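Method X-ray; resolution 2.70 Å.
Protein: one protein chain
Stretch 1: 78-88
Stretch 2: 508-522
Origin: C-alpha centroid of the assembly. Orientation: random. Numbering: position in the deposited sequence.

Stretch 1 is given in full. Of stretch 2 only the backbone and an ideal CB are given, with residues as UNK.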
ATOM      1  N   ILE A  78      -4.741 -12.395  15.196  1.00 62.76           N
ATOM      2  CA  ILE A  78      -4.694 -12.366  13.740  1.00 60.53           C
ATOM      3  C   ILE A  78      -4.341 -13.750  13.209  1.00 60.35           C
ATOM      4  O   ILE A  78      -3.445 -14.428  13.730  1.00 60.50           O
ATOM      5  CB  ILE A  78      -3.680 -11.311  13.263  1.00 58.29           C
ATOM      6  CG1 ILE A  78      -4.068  -9.926  13.775  1.00 59.38           C
ATOM      7  CG2 ILE A  78      -3.579 -11.301  11.748  1.00 56.17           C
ATOM      8  CD1 ILE A  78      -3.017  -8.869  13.503  1.00 61.20           C
ATOM      9  N   ARG A  79      -5.049 -14.181  12.168  1.00 59.69           N
ATOM     10  CA  ARG A  79      -4.813 -15.483  11.562  1.00 58.85           C
ATOM     11  C   ARG A  79      -4.774 -15.368  10.045  1.00 58.38           C
ATOM     12  O   ARG A  79      -5.516 -14.583   9.447  1.00 58.35           O
ATOM     13  CB  ARG A  79      -5.881 -16.496  11.985  1.00 57.20           C
ATOM     14  CG  ARG A  79      -5.752 -16.933  13.431  1.00 59.08           C
ATOM     15  CD  ARG A  79      -6.643 -18.120  13.750  1.00 60.71           C
ATOM     16  NE  ARG A  79      -6.523 -18.504  15.152  1.00 63.78           N
ATOM     17  CZ  ARG A  79      -5.668 -19.416  15.603  1.00 66.18           C
ATOM     18  NH1 ARG A  79      -4.863 -20.047  14.759  1.00 68.46           N
ATOM     19  NH2 ARG A  79      -5.619 -19.699  16.898  1.00 65.53           N
ATOM     20  N   TYR A  80      -3.890 -16.153   9.433  1.00 58.07           N
ATOM     21  CA  TYR A  80      -3.743 -16.218   7.983  1.00 59.50           C
ATOM     22  C   TYR A  80      -3.813 -17.689   7.595  1.00 58.77           C
ATOM     23  O   TYR A  80      -2.922 -18.472   7.947  1.00 56.74           O
ATOM     24  CB  TYR A  80      -2.425 -15.582   7.530  1.00 60.76           C
ATOM     25  CG  TYR A  80      -2.272 -15.421   6.030  1.00 60.48           C
ATOM     26  CD1 TYR A  80      -3.377 -15.231   5.211  1.00 61.54           C
ATOM     27  CD2 TYR A  80      -1.019 -15.468   5.434  1.00 60.72           C
ATOM     28  CE1 TYR A  80      -3.238 -15.081   3.837  1.00 61.98           C
ATOM     29  CE2 TYR A  80      -0.868 -15.325   4.060  1.00 62.12           C
ATOM     30  CZ  TYR A  80      -1.982 -15.132   3.265  1.00 60.33           C
ATOM     31  OH  TYR A  80      -1.839 -14.989   1.900  1.00 54.94           O
ATOM     32  N   ASN A  81      -4.878 -18.060   6.882  1.00 56.80           N
ATOM     33  CA  ASN A  81      -5.170 -19.454   6.558  1.00 55.48           C
ATOM     34  C   ASN A  81      -5.254 -20.294   7.832  1.00 57.76           C
ATOM     35  O   ASN A  81      -4.612 -21.340   7.964  1.00 58.75           O
ATOM     36  CB  ASN A  81      -4.145 -20.013   5.571  1.00 54.39           C
ATOM     37  CG  ASN A  81      -4.175 -19.282   4.240  1.00 56.19           C
ATOM     38  OD1 ASN A  81      -4.987 -19.592   3.367  1.00 56.53           O
ATOM     39  ND2 ASN A  81      -3.296 -18.295   4.083  1.00 57.13           N
ATOM     40  N   ALA A  82      -6.045 -19.799   8.786  1.00 59.11           N
ATOM     41  CA  ALA A  82      -6.355 -20.479  10.038  1.00 60.59           C
ATOM     42  C   ALA A  82      -5.145 -20.543  10.961  1.00 64.25           C
ATOM     43  O   ALA A  82      -5.239 -21.079  12.069  1.00 68.81           O
ATOM     44  CB  ALA A  82      -6.902 -21.887   9.774  1.00 57.74           C
ATOM     45  N   LEU A  83      -4.016 -19.982  10.538  1.00 62.88           N
ATOM     46  CA  LEU A  83      -2.786 -20.036  11.313  1.00 64.57           C
ATOM     47  C   LEU A  83      -2.424 -18.659  11.851  1.00 65.30           C
ATOM     48  O   LEU A  83      -2.638 -17.640  11.187  1.00 66.41           O
ATOM     49  CB  LEU A  83      -1.627 -20.576  10.474  1.00 63.82           C
ATOM     50  CG  LEU A  83      -1.804 -21.983   9.915  1.00 61.62           C
ATOM     51  CD1 LEU A  83      -0.628 -22.313   9.019  1.00 61.70           C
ATOM     52  CD2 LEU A  83      -1.933 -22.989  11.046  1.00 63.25           C
ATOM     53  N   LYS A  84      -1.868 -18.645  13.062  1.00 63.98           N
ATOM     54  CA  LYS A  84      -1.476 -17.396  13.704  1.00 60.91           C
ATOM     55  C   LYS A  84      -0.493 -16.632  12.830  1.00 61.35           C
ATOM     56  O   LYS A  84       0.489 -17.194  12.335  1.00 58.81           O
ATOM     57  CB  LYS A  84      -0.855 -17.670  15.073  1.00 59.75           C
ATOM     58  CG  LYS A  84      -1.815 -18.241  16.099  1.00 59.20           C
ATOM     59  CD  LYS A  84      -1.123 -18.435  17.435  1.00 60.00           C
ATOM     60  CE  LYS A  84      -2.099 -18.904  18.498  1.00 61.62           C
ATOM     61  NZ  LYS A  84      -1.485 -18.904  19.858  1.00 63.90           N
ATOM     62  N   TYR A  85      -0.771 -15.346  12.635  1.00 64.56           N
ATOM     63  CA  TYR A  85       0.067 -14.453  11.838  1.00 64.91           C
ATOM     64  C   TYR A  85       0.396 -13.256  12.723  1.00 64.31           C
ATOM     65  O   TYR A  85      -0.434 -12.360  12.896  1.00 65.66           O
ATOM     66  CB  TYR A  85      -0.645 -14.033  10.558  1.00 66.20           C
ATOM     67  CG  TYR A  85       0.223 -13.278   9.578  1.00 68.52           C
ATOM     68  CD1 TYR A  85       1.219 -13.927   8.860  1.00 69.64           C
ATOM     69  CD2 TYR A  85       0.038 -11.918   9.360  1.00 68.47           C
ATOM     70  CE1 TYR A  85       2.014 -13.241   7.956  1.00 70.49           C
ATOM     71  CE2 TYR A  85       0.828 -11.224   8.458  1.00 70.15           C
ATOM     72  CZ  TYR A  85       1.814 -11.891   7.759  1.00 71.38           C
ATOM     73  OH  TYR A  85       2.604 -11.209   6.859  1.00 72.68           O
ATOM     74  N   PHE A  86       1.601 -13.251  13.291  1.00 64.36           N
ATOM     75  CA  PHE A  86       2.036 -12.210  14.213  1.00 63.40           C
ATOM     76  C   PHE A  86       3.115 -11.316  13.607  1.00 67.60           C
ATOM     77  O   PHE A  86       3.941 -10.758  14.333  1.00 69.53           O
ATOM     78  CB  PHE A  86       2.537 -12.827  15.517  1.00 58.03           C
ATOM     79  CG  PHE A  86       1.471 -13.526  16.309  1.00 56.38           C
ATOM     80  CD1 PHE A  86       0.133 -13.207  16.132  1.00 56.25           C
ATOM     81  CD2 PHE A  86       1.808 -14.501  17.238  1.00 56.96           C
ATOM     82  CE1 PHE A  86      -0.855 -13.851  16.868  1.00 55.78           C
ATOM     83  CE2 PHE A  86       0.828 -15.147  17.980  1.00 55.58           C
ATOM     84  CZ  PHE A  86      -0.506 -14.823  17.792  1.00 54.95           C
ATOM     85  N   GLU A  87       3.123 -11.167  12.281  1.00 67.99           N
ATOM     86  CA  GLU A  87       4.124 -10.330  11.633  1.00 69.46           C
ATOM     87  C   GLU A  87       3.674  -8.881  11.466  1.00 68.80           C
ATOM     88  O   GLU A  87       4.507  -8.033  11.130  1.00 69.57           O
ATOM     89  CB  GLU A  87       4.524 -10.921  10.263  1.00 68.03           C
ATOM     90  CG  GLU A  87       4.783 -12.444  10.259  1.00 71.62           C
ATOM     91  CD  GLU A  87       6.238 -12.866   9.948  1.00 75.22           C
ATOM     92  OE1 GLU A  87       7.114 -12.010   9.705  1.00 76.83           O
ATOM     93  OE2 GLU A  87       6.514 -14.087   9.944  1.00 76.23           O
ATOM     94  N   LYS A  88       2.400  -8.566  11.707  1.00 68.13           N
ATOM     95  CA  LYS A  88       1.870  -7.217  11.525  1.00 67.84           C
ATOM     96  C   LYS A  88       0.824  -6.901  12.584  1.00 67.20           C
ATOM     97  O   LYS A  88       0.142  -7.805  13.081  1.00 65.53           O
ATOM     98  CB  LYS A  88       1.229  -7.028  10.137  1.00 66.51           C
ATOM     99  CG  LYS A  88       2.136  -7.307   8.953  1.00 66.53           C
ATOM    100  CD  LYS A  88       3.245  -6.281   8.822  1.00 66.10           C
ATOM    101  CE  LYS A  88       4.204  -6.687   7.712  1.00 67.93           C
ATOM    102  NZ  LYS A  88       5.341  -5.744   7.557  1.00 71.37           N
ATOM    103  N   UNK A 508       6.444 -21.143   4.754  1.00 73.56           N
ATOM    104  CA  UNK A 508       6.946 -19.807   4.419  1.00 73.68           C
ATOM    105  C   UNK A 508       6.675 -18.906   5.623  1.00 69.73           C
ATOM    106  O   UNK A 508       7.011 -19.292   6.754  1.00 69.01           O
ATOM    107  CB  UNK A 508       6.289 -19.257   3.151  1.00 73.68           C
ATOM    108  N   UNK A 509       6.062 -17.733   5.445  1.00 68.19           N
ATOM    109  CA  UNK A 509       5.785 -16.826   6.553  1.00 66.52           C
ATOM    110  C   UNK A 509       4.769 -17.385   7.542  1.00 65.99           C
ATOM    111  O   UNK A 509       4.551 -16.770   8.592  1.00 68.59           O
ATOM    112  CB  UNK A 509       5.284 -15.486   6.010  1.00 66.52           C
ATOM    113  N   UNK A 510       4.137 -18.517   7.235  1.00 61.74           N
ATOM    114  CA  UNK A 510       3.247 -19.185   8.173  1.00 59.86           C
ATOM    115  C   UNK A 510       3.963 -20.232   9.016  1.00 59.68           C
ATOM    116  O   UNK A 510       3.328 -20.848   9.883  1.00 60.28           O
ATOM    117  CB  UNK A 510       2.090 -19.838   7.415  1.00 59.86           C
ATOM    118  N   UNK A 511       5.266 -20.429   8.789  1.00 59.39           N
ATOM    119  CA  UNK A 511       6.038 -21.416   9.540  1.00 62.64           C
ATOM    120  C   UNK A 511       5.769 -21.321  11.038  1.00 64.66           C
ATOM    121  O   UNK A 511       5.420 -22.319  11.683  1.00 64.34           O
ATOM    122  CB  UNK A 511       7.533 -21.235   9.267  1.00 62.64           C
ATOM    123  N   UNK A 512       5.906 -20.119  11.603  1.00 66.47           N
ATOM    124  CA  UNK A 512       5.687 -19.939  13.034  1.00 68.24           C
ATOM    125  C   UNK A 512       4.305 -20.434  13.437  1.00 65.81           C
ATOM    126  O   UNK A 512       4.165 -21.235  14.371  1.00 65.34           O
ATOM    127  CB  UNK A 512       5.855 -18.468  13.421  1.00 68.24           C
ATOM    128  N   UNK A 513       3.271 -19.991  12.716  1.00 63.15           N
ATOM    129  CA  UNK A 513       1.930 -20.458  13.019  1.00 60.86           C
ATOM    130  C   UNK A 513       1.806 -21.962  12.886  1.00 60.15           C
ATOM    131  O   UNK A 513       1.121 -22.614  13.678  1.00 61.87           O
ATOM    132  CB  UNK A 513       0.914 -19.771  12.104  1.00 60.86           C
ATOM    133  N   UNK A 514       2.496 -22.538  11.899  1.00 58.33           N
ATOM    134  CA  UNK A 514       2.442 -23.979  11.704  1.00 56.08           C
ATOM    135  C   UNK A 514       3.078 -24.738  12.857  1.00 61.15           C
ATOM    136  O   UNK A 514       2.759 -25.915  13.057  1.00 65.50           O
ATOM    137  CB  UNK A 514       3.132 -24.357  10.392  1.00 56.08           C
ATOM    138  N   UNK A 515       3.954 -24.097  13.627  1.00 62.87           N
ATOM    139  CA  UNK A 515       4.680 -24.798  14.677  1.00 68.14           C
ATOM    140  C   UNK A 515       4.038 -24.657  16.050  1.00 75.57           C
ATOM    141  O   UNK A 515       4.149 -25.577  16.868  1.00 81.65           O
ATOM    142  CB  UNK A 515       6.121 -24.287  14.735  1.00 68.14           C
ATOM    143  N   UNK A 516       3.360 -23.540  16.322  1.00 75.35           N
ATOM    144  CA  UNK A 516       2.714 -23.364  17.619  1.00 76.00           C
ATOM    145  C   UNK A 516       1.358 -24.054  17.682  1.00 73.65           C
ATOM    146  O   UNK A 516       0.852 -24.306  18.783  1.00 76.56           O
ATOM    147  CB  UNK A 516       2.551 -21.874  17.926  1.00 76.00           C
ATOM    148  N   UNK A 517       0.753 -24.362  16.539  1.00 71.01           N
ATOM    149  CA  UNK A 517      -0.498 -25.118  16.472  1.00 73.14           C
ATOM    150  C   UNK A 517      -0.341 -26.218  15.430  1.00 72.59           C
ATOM    151  O   UNK A 517      -0.944 -26.166  14.351  1.00 69.39           O
ATOM    152  CB  UNK A 517      -1.681 -24.209  16.134  1.00 73.14           C
ATOM    153  N   UNK A 518       0.466 -27.243  15.727  1.00 76.16           N
ATOM    154  CA  UNK A 518       0.776 -28.260  14.710  1.00 78.81           C
ATOM    155  C   UNK A 518      -0.394 -29.161  14.348  1.00 84.29           C
ATOM    156  O   UNK A 518      -0.305 -29.877  13.343  1.00 82.08           O
ATOM    157  CB  UNK A 518       1.935 -29.132  15.197  1.00 78.81           C
ATOM    158  N   UNK A 519      -1.479 -29.155  15.121  1.00 92.55           N
ATOM    159  CA  UNK A 519      -2.647 -29.967  14.801  1.00 95.60           C
ATOM    160  C   UNK A 519      -3.479 -29.391  13.662  1.00 92.35           C
ATOM    161  O   UNK A 519      -4.507 -29.979  13.309  1.00 93.55           O
ATOM    162  CB  UNK A 519      -3.524 -30.123  16.045  1.00 95.60           C
ATOM    163  N   UNK A 520      -3.061 -28.266  13.082  1.00 87.57           N
ATOM    164  CA  UNK A 520      -3.774 -27.628  11.985  1.00 82.33           C
ATOM    165  C   UNK A 520      -2.987 -27.668  10.681  1.00 76.83           C
ATOM    166  O   UNK A 520      -3.375 -27.006   9.711  1.00 75.17           O
ATOM    167  CB  UNK A 520      -4.099 -26.178  12.348  1.00 82.33           C
ATOM    168  N   UNK A 521      -1.902 -28.435  10.632  1.00 73.77           N
ATOM    169  CA  UNK A 521      -0.944 -28.365   9.534  1.00 67.52           C
ATOM    170  C   UNK A 521      -0.302 -29.737   9.356  1.00 67.17           C
ATOM    171  O   UNK A 521      -0.077 -30.462  10.329  1.00 70.18           O
ATOM    172  CB  UNK A 521       0.117 -27.294   9.793  1.00 67.52           C
ATOM    173  N   UNK A 522      -0.033 -30.103   8.107  1.00 62.77           N
ATOM    174  CA  UNK A 522       0.745 -31.295   7.789  1.00 63.23           C
ATOM    175  C   UNK A 522       2.221 -30.905   7.827  1.00 64.51           C
ATOM    176  O   UNK A 522       2.625 -29.995   7.086  1.00 63.02           O
ATOM    177  CB  UNK A 522       0.355 -31.874   6.428  1.00 63.23           C
TER

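Stretch 1 is a tight hairpin, its type I' turn running from Tyr 80 to Leu 83, and the backbone of stretch 2 packs against it as a short helix between two irregular ends.

Position 508 has nothing of stretch 1 within reach, and its positive phi (59°) is unusual for a residue with a side chain. Glycine would be easiest there, with asparagine or aspartate tolerated; it is Asp 508, whose O accepts a hydrogen bond from the backbone N of the residue at 511.

At 509 the CB points toward stretch 1, 4.4 Å from both Glu 87 OE2 and Tyr 85 CE1. The tyrosine rings favour a long side chain, while the carboxylate would seem to favour a neutral or basic one. The residue is nevertheless Glu 509. Its OE2 lies 3.8 Å from Tyr 80 CE2 and is hydrogen-bonded elsewhere in the structure, and water 3 lies between its backbone O and Glu 87 OE2.

At 510 the CB points sideways, 4.0 Å from Leu 83 CD1, beside an apolar surface that Tyr 80 and Tyr 85 extend. Leucine, isoleucine or methionine would suit. Leu 510 brings its end closer: CD2 lies 3.8 Å from Tyr 80 CB and 4.3 Å from Tyr 85 CD1.

Position 511 points away, so a small polar residue is acceptable; Thr 511 donates from OG1 to Asp 508 O.

At 512 the ideal CB has no neighbour within 5.5 Å, and only a long side chain could reach Phe 86. An aromatic residue or methionine could do so. Phe 512, with chi1 in t, places CE2 4.0 Å from Phe 86 CD2.

Position 513 is decisive. A CB here would lie 2.6 Å from Lys 84 O, a clash, and 3.1 Å from Leu 83 CB, so only glycine fits. Gly 513 lets its CA come within 4.6 Å of Lys 84 CA, and two waters lie between the backbones: water 1 accepts from Gly 513 N and lies 3.2 Å from Lys 84 O, while water 2 accepts from Lys 84 N and donates to Gly 513 O.

Stretch 1 asks little of 514 and 515: a small residue suits 514, whose CB points away but is 4.5 Å from Leu 83 CD1, and many would suit 515, which is out of reach. They are Ala 514 and Thr 515, the latter donating from OG1 to Thr 511 O.

At 516 the CB faces the aliphatic part of Lys 84, which suits a modest apolar group; Val 516 CG2 lies 4.0 Å from Lys 84 CD.

Position 517 faces the guanidinium of Arg 79, with Lys 84 nearby, so an acid is expected. Glu 517 forms a two-pronged salt bridge, with Arg 79 NH1 to OE1 at 2.6 Å and NH2 to OE2 at 3.0 Å.

Position 518 points away and 519 is out of reach, so stretch 1 sets no demand on either; they are Pro 518 and Gln 519.

At 520 the CB is 4.1 Å from Leu 83 CD2, near Ala 82 O: a long side chain with a donor would suit. Arg 520 stacks on the Arg 79 guanidinium, a like-charged pairing eased by Glu 517.

Position 521 points toward Leu 83, favouring an apolar residue; Val 521 CG2 meets Leu 83 CD1 at 3.6 Å. Position 522 is out of reach of stretch 1, which leaves its choice open; it is Val 522.

Stretch 2 508-522: DELTFGATVEPQRVV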
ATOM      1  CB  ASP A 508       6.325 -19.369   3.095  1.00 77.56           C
ATOM      2  CG  ASP A 508       6.922 -18.084   2.566  1.00 87.99           C
ATOM      3  OD1 ASP A 508       8.052 -18.129   2.032  1.00 94.28           O
ATOM      4  OD2 ASP A 508       6.260 -17.030   2.681  1.00 89.70           O
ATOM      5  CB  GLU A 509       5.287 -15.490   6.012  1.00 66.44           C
ATOM      6  CG  GLU A 509       3.862 -15.540   5.501  1.00 68.41           C
ATOM      7  CD  GLU A 509       3.614 -14.566   4.369  1.00 74.88           C
ATOM      8  OE1 GLU A 509       4.433 -14.534   3.426  1.00 78.93           O
ATOM      9  OE2 GLU A 509       2.604 -13.830   4.424  1.00 75.31           O
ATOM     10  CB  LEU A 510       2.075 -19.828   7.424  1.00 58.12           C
ATOM     11  CG  LEU A 510       1.032 -18.844   6.889  1.00 57.19           C
ATOM     12  CD1 LEU A 510      -0.015 -19.558   6.052  1.00 56.79           C
ATOM     13  CD2 LEU A 510       0.377 -18.093   8.037  1.00 56.16           C
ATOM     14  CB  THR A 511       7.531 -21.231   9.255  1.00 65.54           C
ATOM     15  OG1 THR A 511       7.850 -21.792   7.976  1.00 64.98           O
ATOM     16  CG2 THR A 511       8.372 -21.900  10.335  1.00 62.13           C
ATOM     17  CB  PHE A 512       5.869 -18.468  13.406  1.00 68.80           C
ATOM     18  CG  PHE A 512       5.736 -18.196  14.874  1.00 63.97           C
ATOM     19  CD1 PHE A 512       6.811 -18.380  15.723  1.00 68.78           C
ATOM     20  CD2 PHE A 512       4.537 -17.750  15.403  1.00 64.54           C
ATOM     21  CE1 PHE A 512       6.694 -18.129  17.076  1.00 74.99           C
ATOM     22  CE2 PHE A 512       4.413 -17.496  16.757  1.00 68.23           C
ATOM     23  CZ  PHE A 512       5.494 -17.685  17.594  1.00 73.26           C
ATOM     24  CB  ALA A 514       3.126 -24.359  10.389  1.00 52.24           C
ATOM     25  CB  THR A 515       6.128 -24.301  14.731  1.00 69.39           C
ATOM     26  OG1 THR A 515       6.648 -24.235  13.398  1.00 66.53           O
ATOM     27  CG2 THR A 515       6.991 -25.245  15.548  1.00 71.09           C
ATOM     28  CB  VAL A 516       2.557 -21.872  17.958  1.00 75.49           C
ATOM     29  CG1 VAL A 516       3.923 -21.228  18.143  1.00 78.05           C
ATOM     30  CG2 VAL A 516       1.772 -21.165  16.870  1.00 71.06           C
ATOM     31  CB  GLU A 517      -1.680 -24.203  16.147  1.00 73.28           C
ATOM     32  CG  GLU A 517      -2.094 -23.286  17.297  1.00 79.04           C
ATOM     33  CD  GLU A 517      -3.258 -22.369  16.945  1.00 79.51           C
ATOM     34  OE1 GLU A 517      -3.402 -22.005  15.759  1.00 76.74           O
ATOM     35  OE2 GLU A 517      -4.031 -22.013  17.860  1.00 82.53           O
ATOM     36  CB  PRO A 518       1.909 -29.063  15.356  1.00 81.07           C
ATOM     37  CG  PRO A 518       1.674 -28.912  16.820  1.00 82.44           C
ATOM     38  CD  PRO A 518       1.132 -27.524  17.011  1.00 79.11           C
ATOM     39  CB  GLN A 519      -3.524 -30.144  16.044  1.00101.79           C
ATOM     40  CG  GLN A 519      -2.876 -30.982  17.137  1.00111.00           C
ATOM     41  CD  GLN A 519      -3.817 -31.271  18.291  1.00118.42           C
ATOM     42  OE1 GLN A 519      -4.926 -30.740  18.352  1.00119.61           O
ATOM     43  NE2 GLN A 519      -3.377 -32.118  19.214  1.00123.98           N
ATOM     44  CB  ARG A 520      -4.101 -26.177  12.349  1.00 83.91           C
ATOM     45  CG  ARG A 520      -4.593 -25.989  13.774  1.00 89.80           C
ATOM     46  CD  ARG A 520      -4.678 -24.514  14.136  1.00 91.77           C
ATOM     47  NE  ARG A 520      -5.750 -23.828  13.423  1.00 91.12           N
ATOM     48  CZ  ARG A 520      -6.907 -23.477  13.978  1.00 92.71           C
ATOM     49  NH1 ARG A 520      -7.136 -23.742  15.257  1.00 94.90           N
ATOM     50  NH2 ARG A 520      -7.830 -22.855  13.256  1.00 92.30           N
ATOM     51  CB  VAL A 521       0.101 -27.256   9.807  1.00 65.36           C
ATOM     52  CG1 VAL A 521       1.439 -27.571   9.166  1.00 67.59           C
ATOM     53  CG2 VAL A 521      -0.417 -25.914   9.315  1.00 61.14           C
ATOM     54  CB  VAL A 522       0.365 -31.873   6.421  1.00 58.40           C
ATOM     55  CG1 VAL A 522       0.940 -33.272   6.255  1.00 56.62           C
ATOM     56  CG2 VAL A 522      -1.148 -31.883   6.249  1.00 56.08           C
TER
HETATM   57  O   HOH W   1       3.334 -18.021  11.149  1.00 58.84           O
HETATM   58  O   HOH W   2      -1.159 -20.822  14.376  1.00 68.38           O
HETATM   59  O   HOH W   3       4.770 -15.601  11.046  1.00 70.33           O
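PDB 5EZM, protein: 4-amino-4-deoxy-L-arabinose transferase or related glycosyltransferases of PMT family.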